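Local coordinates for protein short chain dehydrogenase (Leptospira borgpetersenii serovar Hardjo-bovis, PDB 6UH2) that binds NAD+ in a Rossmann-type fold and probably acts as an oxidoreductase on CH-OH groups, as short-chain dehydrogenases do, at residues H119-G124 against A174-G179; I93-A98 against L146-I151. All coordinates share one frame; numbering follows the deposited sequence.

Contact 1: H119-G124 against A174-G179; sequences HVNLNG and AMTKAG. With NAD (nicotinamide-adenine-dinucleotide), chain D.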
ATOM      1  N   HIS B 119     -20.867  13.369 -11.764  1.00 14.94           N
ATOM      2  CA  HIS B 119     -20.283  14.696 -11.583  1.00 16.04           C
ATOM      3  C   HIS B 119     -19.422  14.773 -10.330  1.00 15.08           C
ATOM      4  O   HIS B 119     -18.315  15.317 -10.371  1.00 15.99           O
ATOM      5  CB  HIS B 119     -21.383  15.749 -11.583  1.00 17.74           C
ATOM      6  CG  HIS B 119     -22.049  15.864 -12.911  1.00 19.71           C
ATOM      7  ND1 HIS B 119     -23.297  16.416 -13.089  1.00 25.58           N
ATOM      8  CD2 HIS B 119     -21.643  15.445 -14.132  1.00 19.86           C
ATOM      9  CE1 HIS B 119     -23.624  16.348 -14.367  1.00 27.80           C
ATOM     10  NE2 HIS B 119     -22.638  15.756 -15.019  1.00 17.37           N
ATOM     11  N   VAL B 120     -19.885  14.213  -9.212  1.00 15.29           N
ATOM     12  CA  VAL B 120     -19.074  14.271  -7.996  1.00 16.67           C
ATOM     13  C   VAL B 120     -17.857  13.364  -8.129  1.00 17.79           C
ATOM     14  O   VAL B 120     -16.718  13.783  -7.879  1.00 15.98           O
ATOM     15  CB  VAL B 120     -19.921  13.914  -6.757  1.00 16.40           C
ATOM     16  CG1 VAL B 120     -19.048  13.819  -5.509  1.00 19.55           C
ATOM     17  CG2 VAL B 120     -21.011  14.958  -6.547  1.00 18.70           C
ATOM     18  N   ASN B 121     -18.075  12.114  -8.557  1.00 18.84           N
ATOM     19  CA  ASN B 121     -17.002  11.122  -8.538  1.00 17.54           C
ATOM     20  C   ASN B 121     -16.013  11.340  -9.684  1.00 15.98           C
ATOM     21  O   ASN B 121     -14.802  11.417  -9.453  1.00 19.28           O
ATOM     22  CB  ASN B 121     -17.588   9.701  -8.583  1.00 13.26           C
ATOM     23  CG  ASN B 121     -18.413   9.351  -7.335  1.00 22.05           C
ATOM     24  OD1 ASN B 121     -18.652  10.193  -6.455  1.00 17.30           O
ATOM     25  ND2 ASN B 121     -18.867   8.097  -7.267  1.00 13.71           N
ATOM     26  N   LEU B 122     -16.501  11.453 -10.927  1.00 13.02           N
ATOM     27  CA  LEU B 122     -15.594  11.580 -12.071  1.00 13.72           C
ATOM     28  C   LEU B 122     -15.201  13.031 -12.352  1.00 13.10           C
ATOM     29  O   LEU B 122     -14.009  13.354 -12.374  1.00 15.05           O
ATOM     30  CB  LEU B 122     -16.207  10.958 -13.338  1.00 13.49           C
ATOM     31  CG  LEU B 122     -16.167   9.448 -13.545  1.00 23.75           C
ATOM     32  CD1 LEU B 122     -16.671   9.105 -14.950  1.00 21.80           C
ATOM     33  CD2 LEU B 122     -14.755   8.862 -13.306  1.00 15.81           C
ATOM     34  N   ASN B 123     -16.183  13.906 -12.618  1.00 15.79           N
ATOM     35  CA  ASN B 123     -15.864  15.313 -12.888  1.00 15.16           C
ATOM     36  C   ASN B 123     -15.080  15.940 -11.741  1.00 14.99           C
ATOM     37  O   ASN B 123     -14.123  16.693 -11.965  1.00 17.25           O
ATOM     38  CB  ASN B 123     -17.136  16.136 -13.141  1.00 12.58           C
ATOM     39  CG  ASN B 123     -17.799  15.790 -14.454  1.00 16.18           C
ATOM     40  OD1 ASN B 123     -18.394  14.728 -14.586  1.00 16.63           O
ATOM     41  ND2 ASN B 123     -17.677  16.676 -15.442  1.00 16.67           N
ATOM     42  N   GLY B 124     -15.487  15.666 -10.505  1.00 14.09           N
ATOM     43  CA  GLY B 124     -14.827  16.291  -9.373  1.00 16.03           C
ATOM     44  C   GLY B 124     -13.372  15.880  -9.242  1.00 17.67           C
ATOM     45  O   GLY B 124     -12.503  16.719  -9.000  1.00 17.51           O
ATOM     46  N   ALA B 174     -20.130   1.613  -9.546  1.00 16.20           N
ATOM     47  CA  ALA B 174     -19.123   0.727 -10.124  1.00 16.64           C
ATOM     48  C   ALA B 174     -18.432   1.390 -11.307  1.00 17.98           C
ATOM     49  O   ALA B 174     -17.203   1.351 -11.428  1.00 14.76           O
ATOM     50  CB  ALA B 174     -19.770  -0.592 -10.556  1.00 11.52           C
ATOM     51  N   MET B 175     -19.216   2.014 -12.190  1.00 14.38           N
ATOM     52  CA  MET B 175     -18.645   2.704 -13.344  1.00 12.63           C
ATOM     53  C   MET B 175     -17.657   3.780 -12.914  1.00 15.10           C
ATOM     54  O   MET B 175     -16.529   3.842 -13.419  1.00 14.28           O
ATOM     55  CB  MET B 175     -19.760   3.333 -14.175  1.00 13.64           C
ATOM     56  CG  MET B 175     -20.499   2.392 -15.114  1.00 18.15           C
ATOM     57  SD  MET B 175     -21.863   3.328 -15.847  1.00 19.08           S
ATOM     58  CE  MET B 175     -21.936   2.642 -17.511  1.00 14.50           C
ATOM     59  N   THR B 176     -18.076   4.668 -12.009  1.00  9.03           N
ATOM     60  CA  THR B 176     -17.223   5.821 -11.716  1.00 16.58           C
ATOM     61  C   THR B 176     -16.017   5.446 -10.861  1.00 11.81           C
ATOM     62  O   THR B 176     -14.958   6.074 -10.990  1.00 12.24           O
ATOM     63  CB  THR B 176     -18.005   6.952 -11.031  1.00 14.32           C
ATOM     64  OG1 THR B 176     -18.555   6.494  -9.791  1.00 14.68           O
ATOM     65  CG2 THR B 176     -19.139   7.464 -11.950  1.00 14.68           C
ATOM     66  N   LYS B 177     -16.137   4.442  -9.994  1.00 11.33           N
ATOM     67  CA  LYS B 177     -14.982   4.068  -9.181  1.00 12.66           C
ATOM     68  C   LYS B 177     -13.949   3.311 -10.008  1.00 12.97           C
ATOM     69  O   LYS B 177     -12.740   3.512  -9.832  1.00 13.60           O
ATOM     70  CB  LYS B 177     -15.430   3.252  -7.967  1.00 13.29           C
ATOM     71  CG  LYS B 177     -16.169   4.092  -6.926  1.00 11.85           C
ATOM     72  CD  LYS B 177     -15.287   5.259  -6.437  1.00 12.86           C
ATOM     73  CE  LYS B 177     -15.964   6.054  -5.337  1.00 15.36           C
ATOM     74  NZ  LYS B 177     -15.049   7.082  -4.738  1.00 16.33           N
ATOM     75  N   ALA B 178     -14.398   2.440 -10.920  1.00 11.68           N
ATOM     76  CA  ALA B 178     -13.475   1.886 -11.913  1.00  9.62           C
ATOM     77  C   ALA B 178     -12.816   2.989 -12.728  1.00 16.89           C
ATOM     78  O   ALA B 178     -11.621   2.905 -13.058  1.00 12.29           O
ATOM     79  CB  ALA B 178     -14.207   0.931 -12.856  1.00 10.32           C
ATOM     80  N   GLY B 179     -13.587   4.021 -13.079  1.00 14.25           N
ATOM     81  CA  GLY B 179     -13.035   5.129 -13.847  1.00  9.66           C
ATOM     82  C   GLY B 179     -11.976   5.905 -13.083  1.00 14.62           C
ATOM     83  O   GLY B 179     -11.004   6.385 -13.675  1.00 14.26           O
TER
HETATM   84  PA  NAD D 301     -19.399  10.433   3.260  1.00 19.86           P
HETATM   85  O1A NAD D 301     -20.777  10.369   2.554  1.00 21.85           O
HETATM   86  O2A NAD D 301     -19.316  10.307   4.783  1.00 16.83           O
HETATM   87  O5B NAD D 301     -18.578  11.779   2.817  1.00 19.75           O
HETATM   88  C5B NAD D 301     -18.525  12.265   1.488  1.00 20.65           C
HETATM   89  C4B NAD D 301     -18.223  13.730   1.653  1.00 15.92           C
HETATM   90  O4B NAD D 301     -18.137  14.238   0.269  1.00 17.53           O
HETATM   91  C3B NAD D 301     -19.339  14.512   2.364  1.00 14.41           C
HETATM   92  O3B NAD D 301     -18.784  15.386   3.376  1.00 15.73           O
HETATM   93  C2B NAD D 301     -19.929  15.368   1.235  1.00 17.11           C
HETATM   94  O2B NAD D 301     -20.444  16.619   1.714  1.00 20.04           O
HETATM   95  C1B NAD D 301     -18.741  15.507   0.255  1.00 16.33           C
HETATM   96  N9A NAD D 301     -19.293  15.914  -1.033  1.00 18.60           N
HETATM   97  C8A NAD D 301     -20.467  15.484  -1.649  1.00 18.04           C
HETATM   98  N7A NAD D 301     -20.677  16.120  -2.770  1.00 14.53           N
HETATM   99  C5A NAD D 301     -19.620  17.022  -2.893  1.00 17.88           C
HETATM  100  C6A NAD D 301     -19.296  17.984  -3.843  1.00 17.62           C
HETATM  101  N6A NAD D 301     -20.054  18.203  -4.935  1.00 18.42           N
HETATM  102  N1A NAD D 301     -18.173  18.697  -3.664  1.00 14.97           N
HETATM  103  C2A NAD D 301     -17.410  18.492  -2.589  1.00 17.63           C
HETATM  104  N3A NAD D 301     -17.647  17.604  -1.619  1.00 17.07           N
HETATM  105  C4A NAD D 301     -18.766  16.890  -1.818  1.00 14.65           C
HETATM  106  O3  NAD D 301     -18.409   9.336   2.600  1.00 20.78           O
HETATM  107  PN  NAD D 301     -17.214   8.428   3.189  1.00 21.87           P
HETATM  108  O1N NAD D 301     -17.739   7.032   3.611  1.00 29.83           O
HETATM  109  O2N NAD D 301     -16.363   9.323   4.095  1.00 20.69           O
HETATM  110  O5D NAD D 301     -16.474   8.166   1.704  1.00 20.58           O
HETATM  111  C5D NAD D 301     -15.336   8.930   1.368  1.00 20.29           C
HETATM  112  C4D NAD D 301     -14.770   8.324   0.086  1.00 17.00           C
HETATM  113  O4D NAD D 301     -14.528   6.868   0.236  1.00 21.57           O
HETATM  114  C3D NAD D 301     -15.800   8.411  -1.039  1.00 12.83           C
HETATM  115  O3D NAD D 301     -15.150   8.595  -2.303  1.00 15.88           O
HETATM  116  C2D NAD D 301     -16.484   7.011  -1.090  1.00 15.85           C
HETATM  117  O2D NAD D 301     -16.976   6.663  -2.373  1.00 16.21           O
HETATM  118  C1D NAD D 301     -15.260   6.131  -0.707  1.00 18.29           C
HETATM  119  N1N NAD D 301     -15.625   4.822  -0.057  1.00 20.88           N
HETATM  120  C2N NAD D 301     -16.395   4.781   1.065  1.00 20.43           C
HETATM  121  C3N NAD D 301     -16.700   3.563   1.618  1.00 25.76           C
HETATM  122  C7N NAD D 301     -17.548   3.527   2.843  1.00 28.63           C
HETATM  123  O7N NAD D 301     -17.971   2.445   3.220  1.00 25.81           O
HETATM  124  N7N NAD D 301     -17.804   4.688   3.487  1.00 27.42           N
HETATM  125  C4N NAD D 301     -16.203   2.396   1.011  1.00 23.55           C
HETATM  126  C5N NAD D 301     -15.440   2.470  -0.116  1.00 29.23           C
HETATM  127  C6N NAD D 301     -15.145   3.722  -0.651  1.00 24.15           C
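Asn-121 and Thr-176 meet at about a right angle where two helices of the Rossmann fold, 111-139 and 171-191, pack side by side on one flank of the sheet. Asn-121, in a pi-type turn of its helix, points its ND2 at the threonine and donates to Thr-176 OG1 at 3.0 Å, almost straight (163°), with OG1 close to the amide plane. OG1 reaches that spot because chi1 of 60° sets it between the backbone N and the carbonyl carbon. There it also bonds the carbonyl of Val-172, one turn back, so the small beta-branched residue spends its hydroxyl on both helices and turns its methyl to Leu-122. Asn-121 OD1 accepts from the backbone N of Ile-100, and donor and acceptor ends together fix the amide's rotation. Leu-122 slants across Thr-176, its CG 3.9 Å from Thr-176 CG2; Gly-179, with no side chain, lets Leu-122 CD2 lie 4.1 Å from Gly-179 C. Lys-177 follows Tyr-173 by four residues, as in the Tyr-x-x-x-Lys motif of SDRs. It starts away from helix 111-139, but its long chain, bent at the second torsion, carries the amine to the cofactor, where Lys-177 NZ donates to NAD O3D at 2.9 Å and more weakly to NAD O2D.

Contact 2: I93-A98 against L146-I151; sequences ILINCA and LNFGSI. With NAD (nicotinamide-adenine-dinucleotide), chain D.
Strands 93-96 and 146-148 pair in parallel at the centre of the Rossmann sheet, and the chain beyond their C-terminal ends runs on into the NAD site. Two backbone bonds join them, Leu-146 N to Leu-94 O (2.7 Å) and Asn-96 N to Leu-146 O (2.9 Å). On the face packed by helix 111-139, Asn-96 and Asn-147 lie alongside each other, pointing the same way with their amides nearly coplanar. Asn-96 ND2 donates to Asn-147 OD1 (2.8 Å) in line with the acceptor's carbonyl, so each buried amide meets part of the other's hydrogen-bonding need, while Asn-147 ND2 goes on to Thr-184 OG1. Ile-95 on the other face suits the apolar layer there and brings CG2 to within 3.7 Å of Phe-148 CE1. At Asn-96 and Phe-148 a water joins the two backbones, donating to Asn-96 O and accepting from Phe-148 N. Cys-97 SG, anti to its backbone N (chi1 -167°), sits over the centre of the Phe-148 ring, 4.0 Å from the centroid. Compact and polarisable, the sulfur fits between that ring and the cofactor ribose. Cys-97 O accepts from NAD O3D at 3.0 Å: the loop after strand 93-96 holds the nicotinamide ribose through its backbone, whereas the side chain supplies packing.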
ATOM      1  N   ILE B  93      -0.214  18.129  -1.357  1.00 13.23           N
ATOM      2  CA  ILE B  93      -0.916  16.859  -1.414  1.00 16.93           C
ATOM      3  C   ILE B  93      -2.362  17.182  -1.736  1.00 17.44           C
ATOM      4  O   ILE B  93      -2.957  18.043  -1.078  1.00 14.19           O
ATOM      5  CB  ILE B  93      -0.820  16.090  -0.077  1.00 14.02           C
ATOM      6  CG1 ILE B  93       0.641  15.766   0.262  1.00 18.84           C
ATOM      7  CG2 ILE B  93      -1.655  14.815  -0.119  1.00 12.27           C
ATOM      8  CD1 ILE B  93       0.850  15.406   1.726  1.00 13.86           C
ATOM      9  N   LEU B  94      -2.907  16.534  -2.769  1.00 10.73           N
ATOM     10  CA  LEU B  94      -4.327  16.610  -3.115  1.00 14.67           C
ATOM     11  C   LEU B  94      -4.972  15.262  -2.823  1.00 16.18           C
ATOM     12  O   LEU B  94      -4.533  14.241  -3.360  1.00 13.61           O
ATOM     13  CB  LEU B  94      -4.534  16.967  -4.592  1.00 12.83           C
ATOM     14  CG  LEU B  94      -5.966  16.735  -5.115  1.00 11.68           C
ATOM     15  CD1 LEU B  94      -6.950  17.703  -4.438  1.00 15.04           C
ATOM     16  CD2 LEU B  94      -6.081  16.865  -6.639  1.00 12.06           C
ATOM     17  N   ILE B  95      -6.011  15.253  -1.992  1.00 12.36           N
ATOM     18  CA  ILE B  95      -6.749  14.030  -1.682  1.00 14.02           C
ATOM     19  C   ILE B  95      -8.167  14.187  -2.213  1.00 12.79           C
ATOM     20  O   ILE B  95      -8.959  14.975  -1.680  1.00 14.27           O
ATOM     21  CB  ILE B  95      -6.752  13.716  -0.179  1.00 14.69           C
ATOM     22  CG1 ILE B  95      -5.316  13.651   0.355  1.00 15.07           C
ATOM     23  CG2 ILE B  95      -7.489  12.392   0.090  1.00  9.37           C
ATOM     24  CD1 ILE B  95      -5.215  13.149   1.766  1.00 17.18           C
ATOM     25  N   ASN B  96      -8.496  13.422  -3.259  1.00 12.40           N
ATOM     26  CA  ASN B  96      -9.832  13.445  -3.857  1.00 15.09           C
ATOM     27  C   ASN B  96     -10.716  12.455  -3.102  1.00 16.48           C
ATOM     28  O   ASN B  96     -10.999  11.340  -3.547  1.00 15.39           O
ATOM     29  CB  ASN B  96      -9.750  13.117  -5.345  1.00 11.13           C
ATOM     30  CG  ASN B  96      -9.208  14.271  -6.165  1.00 14.99           C
ATOM     31  OD1 ASN B  96      -9.753  15.372  -6.126  1.00 16.40           O
ATOM     32  ND2 ASN B  96      -8.119  14.029  -6.902  1.00 12.81           N
ATOM     33  N   CYS B  97     -11.157  12.869  -1.932  1.00 14.69           N
ATOM     34  CA  CYS B  97     -11.910  11.962  -1.082  1.00 16.25           C
ATOM     35  C   CYS B  97     -13.411  12.064  -1.299  1.00 18.32           C
ATOM     36  O   CYS B  97     -14.136  11.127  -0.954  1.00 19.88           O
ATOM     37  CB  CYS B  97     -11.558  12.219   0.396  1.00 14.88           C
ATOM     38  SG  CYS B  97     -12.127  10.912   1.527  1.00 18.34           S
ATOM     39  N   ALA B  98     -13.894  13.153  -1.891  1.00 17.55           N
ATOM     40  CA  ALA B  98     -15.328  13.297  -2.095  1.00 13.00           C
ATOM     41  C   ALA B  98     -15.856  12.195  -3.006  1.00 19.09           C
ATOM     42  O   ALA B  98     -15.239  11.856  -4.023  1.00 16.41           O
ATOM     43  CB  ALA B  98     -15.634  14.666  -2.692  1.00 14.87           C
ATOM     44  N   LEU B 146      -3.800  11.762  -4.294  1.00 13.49           N
ATOM     45  CA  LEU B 146      -4.338  10.492  -3.809  1.00 12.73           C
ATOM     46  C   LEU B 146      -5.832  10.479  -4.081  1.00 12.87           C
ATOM     47  O   LEU B 146      -6.560  11.332  -3.565  1.00 13.17           O
ATOM     48  CB  LEU B 146      -4.064  10.285  -2.314  1.00 10.16           C
ATOM     49  CG  LEU B 146      -4.659   8.985  -1.744  1.00 12.77           C
ATOM     50  CD1 LEU B 146      -4.026   7.749  -2.413  1.00 12.67           C
ATOM     51  CD2 LEU B 146      -4.520   8.921  -0.209  1.00 11.44           C
ATOM     52  N   ASN B 147      -6.276   9.522  -4.894  1.00 11.92           N
ATOM     53  CA  ASN B 147      -7.680   9.369  -5.249  1.00 11.25           C
ATOM     54  C   ASN B 147      -8.325   8.290  -4.386  1.00 16.86           C
ATOM     55  O   ASN B 147      -7.648   7.510  -3.709  1.00 11.09           O
ATOM     56  CB  ASN B 147      -7.815   9.030  -6.741  1.00 10.06           C
ATOM     57  CG  ASN B 147      -7.304  10.140  -7.624  1.00 13.67           C
ATOM     58  OD1 ASN B 147      -7.447  11.318  -7.290  1.00 14.39           O
ATOM     59  ND2 ASN B 147      -6.688   9.781  -8.746  1.00 11.58           N
ATOM     60  N   PHE B 148      -9.654   8.250  -4.412  1.00 16.94           N
ATOM     61  CA  PHE B 148     -10.403   7.276  -3.628  1.00 11.52           C
ATOM     62  C   PHE B 148     -11.260   6.435  -4.565  1.00 16.44           C
ATOM     63  O   PHE B 148     -12.166   6.952  -5.230  1.00 14.91           O
ATOM     64  CB  PHE B 148     -11.228   7.957  -2.527  1.00 10.84           C
ATOM     65  CG  PHE B 148     -10.511   7.984  -1.207  1.00 14.66           C
ATOM     66  CD1 PHE B 148      -9.469   8.875  -0.994  1.00 12.74           C
ATOM     67  CD2 PHE B 148     -10.826   7.068  -0.208  1.00 13.31           C
ATOM     68  CE1 PHE B 148      -8.767   8.873   0.217  1.00 16.80           C
ATOM     69  CE2 PHE B 148     -10.132   7.060   0.990  1.00 16.76           C
ATOM     70  CZ  PHE B 148      -9.100   7.965   1.206  1.00 17.50           C
ATOM     71  N   GLY B 149     -10.923   5.146  -4.654  1.00 15.30           N
ATOM     72  CA  GLY B 149     -11.744   4.187  -5.355  1.00 12.59           C
ATOM     73  C   GLY B 149     -12.726   3.542  -4.403  1.00 14.82           C
ATOM     74  O   GLY B 149     -13.326   4.220  -3.556  1.00 15.46           O
ATOM     75  N   SER B 150     -12.874   2.224  -4.529  1.00 11.96           N
ATOM     76  CA  SER B 150     -13.746   1.399  -3.709  1.00 13.21           C
ATOM     77  C   SER B 150     -13.512  -0.049  -4.102  1.00 12.03           C
ATOM     78  O   SER B 150     -13.161  -0.340  -5.253  1.00 12.05           O
ATOM     79  CB  SER B 150     -15.230   1.755  -3.910  1.00 14.56           C
ATOM     80  OG  SER B 150     -16.050   0.771  -3.289  1.00 16.84           O
ATOM     81  N   ILE B 151     -13.737  -0.959  -3.151  1.00 13.25           N
ATOM     82  CA  ILE B 151     -13.803  -2.368  -3.540  1.00 16.99           C
ATOM     83  C   ILE B 151     -14.766  -2.564  -4.701  1.00 16.54           C
ATOM     84  O   ILE B 151     -14.610  -3.497  -5.497  1.00 16.08           O
ATOM     85  CB  ILE B 151     -14.211  -3.253  -2.347  1.00 17.53           C
ATOM     86  CG1 ILE B 151     -15.510  -2.735  -1.719  1.00 14.13           C
ATOM     87  CG2 ILE B 151     -13.074  -3.315  -1.333  1.00 22.05           C
ATOM     88  CD1 ILE B 151     -16.176  -3.722  -0.756  1.00 23.56           C
TER
HETATM   89  PA  NAD D 301     -19.399  10.433   3.260  1.00 19.86           P
HETATM   90  O1A NAD D 301     -20.777  10.369   2.554  1.00 21.85           O
HETATM   91  O2A NAD D 301     -19.316  10.307   4.783  1.00 16.83           O
HETATM   92  O5B NAD D 301     -18.578  11.779   2.817  1.00 19.75           O
HETATM   93  C5B NAD D 301     -18.525  12.265   1.488  1.00 20.65           C
HETATM   94  C4B NAD D 301     -18.223  13.730   1.653  1.00 15.92           C
HETATM   95  O4B NAD D 301     -18.137  14.238   0.269  1.00 17.53           O
HETATM   96  C3B NAD D 301     -19.339  14.512   2.364  1.00 14.41           C
HETATM   97  O3B NAD D 301     -18.784  15.386   3.376  1.00 15.73           O
HETATM   98  C2B NAD D 301     -19.929  15.368   1.235  1.00 17.11           C
HETATM   99  O2B NAD D 301     -20.444  16.619   1.714  1.00 20.04           O
HETATM  100  C1B NAD D 301     -18.741  15.507   0.255  1.00 16.33           C
HETATM  101  N9A NAD D 301     -19.293  15.914  -1.033  1.00 18.60           N
HETATM  102  C8A NAD D 301     -20.467  15.484  -1.649  1.00 18.04           C
HETATM  103  N7A NAD D 301     -20.677  16.120  -2.770  1.00 14.53           N
HETATM  104  C5A NAD D 301     -19.620  17.022  -2.893  1.00 17.88           C
HETATM  105  C6A NAD D 301     -19.296  17.984  -3.843  1.00 17.62           C
HETATM  106  N6A NAD D 301     -20.054  18.203  -4.935  1.00 18.42           N
HETATM  107  N1A NAD D 301     -18.173  18.697  -3.664  1.00 14.97           N
HETATM  108  C2A NAD D 301     -17.410  18.492  -2.589  1.00 17.63           C
HETATM  109  N3A NAD D 301     -17.647  17.604  -1.619  1.00 17.07           N
HETATM  110  C4A NAD D 301     -18.766  16.890  -1.818  1.00 14.65           C
HETATM  111  O3  NAD D 301     -18.409   9.336   2.600  1.00 20.78           O
HETATM  112  PN  NAD D 301     -17.214   8.428   3.189  1.00 21.87           P
HETATM  113  O1N NAD D 301     -17.739   7.032   3.611  1.00 29.83           O
HETATM  114  O2N NAD D 301     -16.363   9.323   4.095  1.00 20.69           O
HETATM  115  O5D NAD D 301     -16.474   8.166   1.704  1.00 20.58           O
HETATM  116  C5D NAD D 301     -15.336   8.930   1.368  1.00 20.29           C
HETATM  117  C4D NAD D 301     -14.770   8.324   0.086  1.00 17.00           C
HETATM  118  O4D NAD D 301     -14.528   6.868   0.236  1.00 21.57           O
HETATM  119  C3D NAD D 301     -15.800   8.411  -1.039  1.00 12.83           C
HETATM  120  O3D NAD D 301     -15.150   8.595  -2.303  1.00 15.88           O
HETATM  121  C2D NAD D 301     -16.484   7.011  -1.090  1.00 15.85           C
HETATM  122  O2D NAD D 301     -16.976   6.663  -2.373  1.00 16.21           O
HETATM  123  C1D NAD D 301     -15.260   6.131  -0.707  1.00 18.29           C
HETATM  124  N1N NAD D 301     -15.625   4.822  -0.057  1.00 20.88           N
HETATM  125  C2N NAD D 301     -16.395   4.781   1.065  1.00 20.43           C
HETATM  126  C3N NAD D 301     -16.700   3.563   1.618  1.00 25.76           C
HETATM  127  C7N NAD D 301     -17.548   3.527   2.843  1.00 28.63           C
HETATM  128  O7N NAD D 301     -17.971   2.445   3.220  1.00 25.81           O
HETATM  129  N7N NAD D 301     -17.804   4.688   3.487  1.00 27.42           N
HETATM  130  C4N NAD D 301     -16.203   2.396   1.011  1.00 23.55           C
HETATM  131  C5N NAD D 301     -15.440   2.470  -0.116  1.00 29.23           C
HETATM  132  C6N NAD D 301     -15.145   3.722  -0.651  1.00 24.15           C
HETATM  133  O   HOH W   1     -11.507  10.092  -6.067  1.00 18.51           O

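How the contacts relate
From the N terminus the chain passes strand 93-96, helix 111-139, strand 144-148 and helix 171-191 in turn, so the two contacts cross: strand pairs with strand in contact 2 and helix with helix in contact 1, their segments alternating. Contact 2 closes a loop of 47 residues that contains helix 111-139, the right-handed beta-alpha-beta crossover of a Rossmann fold; contact 1 closes one of 49 that contains strand 144-148. Together they tie the middle of the sheet to the helical layer on one flank. Their centres are about 11 Å apart, and Lys-177 NZ probably hydrogen-bonds Phe-148 O across 2.9 Å. Both contacts reach NAD at the same ribose hydroxyl, O3D.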